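Local coordinates for lectin (Lotus tetragonolobus, PDB 2EIG), which probably binds carbohydrates, L-fucosyl sugars in particular, as a tetrameric legume seed lectin carrying calcium and manganese ions, at residues T40-Y45 with T91-N96. Sequence-based numbering, arbitrary orientation.
Sequences TSHALY and TEIPPN
The imidazole of His-42 carries Ile-93 over one face, with CG1 of the isoleucine 3.6 Å from the ring centroid and only 8° off the normal, a CH-pi contact centred on the ring. Near the ring plane, at its edge, lie a water and Thr-91 OG1. The contact belongs to the legume lectin jelly roll: 40-45 is part of strand 39-50 in the seven-stranded sheet, and 91-96 belongs to the loop that leaves strand 81-88 and covers that sheet. With CG1 anti to its own carbonyl carbon (chi1 -71°), Ile-93 sets this atom above the imidazole, while CG2 faces Thr-40, meeting its CG2 tip to tip at 3.7 Å. The His-42 and Ile-93 side chains run past each other in opposite directions. Both ring nitrogens of His-42 have polar partners. NE2 is hydrogen-bonded to the carbonyl oxygen of Gly-103, and ND1 to the in-plane water at 2.8 Å; together the two bonds, one at each nitrogen, would hold the ring's rotation beneath Ile-93. Phe-85 adds an edge-to-face ring contact with His-42 and also touches Leu-44 and Thr-91. Leu-44 CD1 meets Thr-91 CG2 loosely, at 4.4 Å. The water completes the polar link between strand and loop: it bonds Thr-91 OG1 at 2.7 Å and donates a weak bond to Thr-91 O at 3.2 Å.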
ATOM      1  N   THR A  40     -12.409 -31.731  -6.108  1.00 15.95           N
ATOM      2  CA  THR A  40     -12.093 -30.394  -6.539  1.00 15.66           C
ATOM      3  C   THR A  40     -13.353 -29.864  -7.148  1.00 15.44           C
ATOM      4  O   THR A  40     -13.981 -30.559  -7.929  1.00 16.08           O
ATOM      5  CB  THR A  40     -10.997 -30.382  -7.604  1.00 15.92           C
ATOM      6  OG1 THR A  40      -9.869 -31.081  -7.074  1.00 17.16           O
ATOM      7  CG2 THR A  40     -10.623 -28.928  -7.993  1.00 12.86           C
ATOM      8  N   SER A  41     -13.668 -28.616  -6.812  1.00 15.70           N
ATOM      9  CA  SER A  41     -14.853 -27.916  -7.258  1.00 14.59           C
ATOM     10  C   SER A  41     -14.495 -26.496  -7.629  1.00 13.42           C
ATOM     11  O   SER A  41     -13.847 -25.794  -6.838  1.00 13.25           O
ATOM     12  CB  SER A  41     -15.831 -27.793  -6.063  1.00 14.41           C
ATOM     13  OG  SER A  41     -16.183 -29.084  -5.598  1.00 14.83           O
ATOM     14  N   HIS A  42     -14.999 -26.070  -8.780  1.00 13.24           N
ATOM     15  CA  HIS A  42     -14.975 -24.702  -9.244  1.00 13.81           C
ATOM     16  C   HIS A  42     -16.408 -24.264  -9.460  1.00 14.80           C
ATOM     17  O   HIS A  42     -17.216 -25.033  -9.931  1.00 14.88           O
ATOM     18  CB  HIS A  42     -14.250 -24.639 -10.574  1.00 14.42           C
ATOM     19  CG  HIS A  42     -12.772 -24.551 -10.422  1.00 14.49           C
ATOM     20  ND1 HIS A  42     -11.962 -23.967 -11.370  1.00 13.94           N
ATOM     21  CD2 HIS A  42     -11.977 -24.865  -9.377  1.00 16.34           C
ATOM     22  CE1 HIS A  42     -10.714 -23.984 -10.934  1.00 15.48           C
ATOM     23  NE2 HIS A  42     -10.698 -24.517  -9.723  1.00 15.73           N
ATOM     24  N   ALA A  43     -16.718 -23.041  -9.084  1.00 14.47           N
ATOM     25  CA  ALA A  43     -18.017 -22.446  -9.391  1.00 15.65           C
ATOM     26  C   ALA A  43     -17.675 -21.028  -9.805  1.00 15.22           C
ATOM     27  O   ALA A  43     -17.215 -20.202  -8.981  1.00 15.12           O
ATOM     28  CB  ALA A  43     -18.935 -22.449  -8.170  1.00 14.03           C
ATOM     29  N   LEU A  44     -17.846 -20.760 -11.091  1.00 15.29           N
ATOM     30  CA  LEU A  44     -17.422 -19.476 -11.657  1.00 15.70           C
ATOM     31  C   LEU A  44     -18.636 -18.709 -12.097  1.00 16.50           C
ATOM     32  O   LEU A  44     -19.588 -19.296 -12.628  1.00 16.47           O
ATOM     33  CB  LEU A  44     -16.532 -19.714 -12.879  1.00 15.97           C
ATOM     34  CG  LEU A  44     -15.334 -20.661 -12.650  1.00 16.53           C
ATOM     35  CD1 LEU A  44     -14.499 -20.657 -13.913  1.00 21.25           C
ATOM     36  CD2 LEU A  44     -14.477 -20.232 -11.454  1.00 16.27           C
ATOM     37  N   TYR A  45     -18.592 -17.394 -11.959  1.00 17.41           N
ATOM     38  CA  TYR A  45     -19.533 -16.587 -12.684  1.00 18.01           C
ATOM     39  C   TYR A  45     -19.370 -16.930 -14.188  1.00 19.59           C
ATOM     40  O   TYR A  45     -18.248 -17.035 -14.694  1.00 19.38           O
ATOM     41  CB  TYR A  45     -19.340 -15.102 -12.403  1.00 17.84           C
ATOM     42  CG  TYR A  45     -20.359 -14.230 -13.077  1.00 18.69           C
ATOM     43  CD1 TYR A  45     -21.743 -14.394 -12.815  1.00 17.03           C
ATOM     44  CD2 TYR A  45     -19.951 -13.210 -13.949  1.00 18.14           C
ATOM     45  CE1 TYR A  45     -22.678 -13.577 -13.431  1.00 20.31           C
ATOM     46  CE2 TYR A  45     -20.895 -12.372 -14.577  1.00 21.17           C
ATOM     47  CZ  TYR A  45     -22.239 -12.583 -14.319  1.00 20.10           C
ATOM     48  OH  TYR A  45     -23.164 -11.779 -14.893  1.00 22.93           O
ATOM     49  N   THR A  91      -9.714 -20.469 -17.943  1.00 22.85           N
ATOM     50  CA  THR A  91      -9.287 -21.293 -16.751  1.00 22.34           C
ATOM     51  C   THR A  91     -10.028 -22.659 -16.827  1.00 24.22           C
ATOM     52  O   THR A  91     -11.232 -22.686 -17.065  1.00 24.61           O
ATOM     53  CB  THR A  91      -9.523 -20.473 -15.222  1.00 22.40           C
ATOM     54  OG1 THR A  91     -10.024 -21.306 -14.142  1.00 21.94           O
ATOM     55  CG2 THR A  91     -10.499 -19.297 -15.232  1.00 13.22           C
ATOM     56  N   GLU A  92      -9.315 -23.787 -16.735  1.00 25.08           N
ATOM     57  CA  GLU A  92      -9.980 -25.046 -16.335  1.00 24.95           C
ATOM     58  C   GLU A  92      -9.354 -25.411 -15.010  1.00 23.97           C
ATOM     59  O   GLU A  92      -8.386 -24.764 -14.599  1.00 24.94           O
ATOM     60  CB  GLU A  92      -9.785 -26.192 -17.352  1.00 25.99           C
ATOM     61  CG  GLU A  92     -10.457 -25.998 -18.727  1.00 28.18           C
ATOM     62  CD  GLU A  92     -11.947 -25.803 -18.647  1.00 31.23           C
ATOM     63  OE1 GLU A  92     -12.519 -25.371 -19.673  1.00 35.61           O
ATOM     64  OE2 GLU A  92     -12.560 -26.070 -17.589  1.00 30.29           O
ATOM     65  N   ILE A  93      -9.913 -26.403 -14.325  1.00 22.08           N
ATOM     66  CA  ILE A  93      -9.349 -26.909 -13.100  1.00 21.84           C
ATOM     67  C   ILE A  93      -7.939 -27.361 -13.459  1.00 20.83           C
ATOM     68  O   ILE A  93      -7.771 -28.182 -14.350  1.00 18.48           O
ATOM     69  CB  ILE A  93     -10.185 -28.077 -12.556  1.00 21.79           C
ATOM     70  CG1 ILE A  93     -11.539 -27.537 -12.021  1.00 23.96           C
ATOM     71  CG2 ILE A  93      -9.385 -28.949 -11.522  1.00 22.60           C
ATOM     72  CD1 ILE A  93     -12.489 -28.610 -11.539  1.00 21.54           C
ATOM     73  N   PRO A  94      -6.920 -26.791 -12.803  1.00 20.75           N
ATOM     74  CA  PRO A  94      -5.569 -27.157 -13.279  1.00 21.30           C
ATOM     75  C   PRO A  94      -5.170 -28.593 -12.964  1.00 22.03           C
ATOM     76  O   PRO A  94      -5.664 -29.211 -11.959  1.00 21.80           O
ATOM     77  CB  PRO A  94      -4.644 -26.134 -12.595  1.00 20.70           C
ATOM     78  CG  PRO A  94      -5.621 -25.063 -12.008  1.00 20.19           C
ATOM     79  CD  PRO A  94      -6.864 -25.820 -11.696  1.00 21.27           C
ATOM     80  N   PRO A  95      -4.264 -29.140 -13.797  1.00 21.35           N
ATOM     81  CA  PRO A  95      -3.620 -30.423 -13.449  1.00 21.67           C
ATOM     82  C   PRO A  95      -2.950 -30.288 -12.091  1.00 20.48           C
ATOM     83  O   PRO A  95      -2.628 -29.171 -11.708  1.00 20.14           O
ATOM     84  CB  PRO A  95      -2.536 -30.573 -14.536  1.00 21.43           C
ATOM     85  CG  PRO A  95      -2.959 -29.739 -15.622  1.00 23.06           C
ATOM     86  CD  PRO A  95      -3.797 -28.611 -15.082  1.00 21.56           C
ATOM     87  N   ASN A  96      -2.746 -31.383 -11.344  1.00 20.50           N
ATOM     88  CA  ASN A  96      -1.927 -31.330 -10.091  1.00 20.01           C
ATOM     89  C   ASN A  96      -2.334 -30.266  -9.043  1.00 19.96           C
ATOM     90  O   ASN A  96      -1.503 -29.750  -8.259  1.00 19.62           O
ATOM     91  CB  ASN A  96      -0.435 -31.206 -10.430  1.00 20.23           C
ATOM     92  CG  ASN A  96      -0.078 -31.890 -11.728  1.00 21.38           C
ATOM     93  OD1 ASN A  96       0.193 -31.225 -12.738  1.00 25.89           O
ATOM     94  ND2 ASN A  96      -0.102 -33.208 -11.734  1.00 16.22           N
TER
HETATM   95  O   HOH W   1     -12.002 -23.198 -14.020  1.00 17.96           O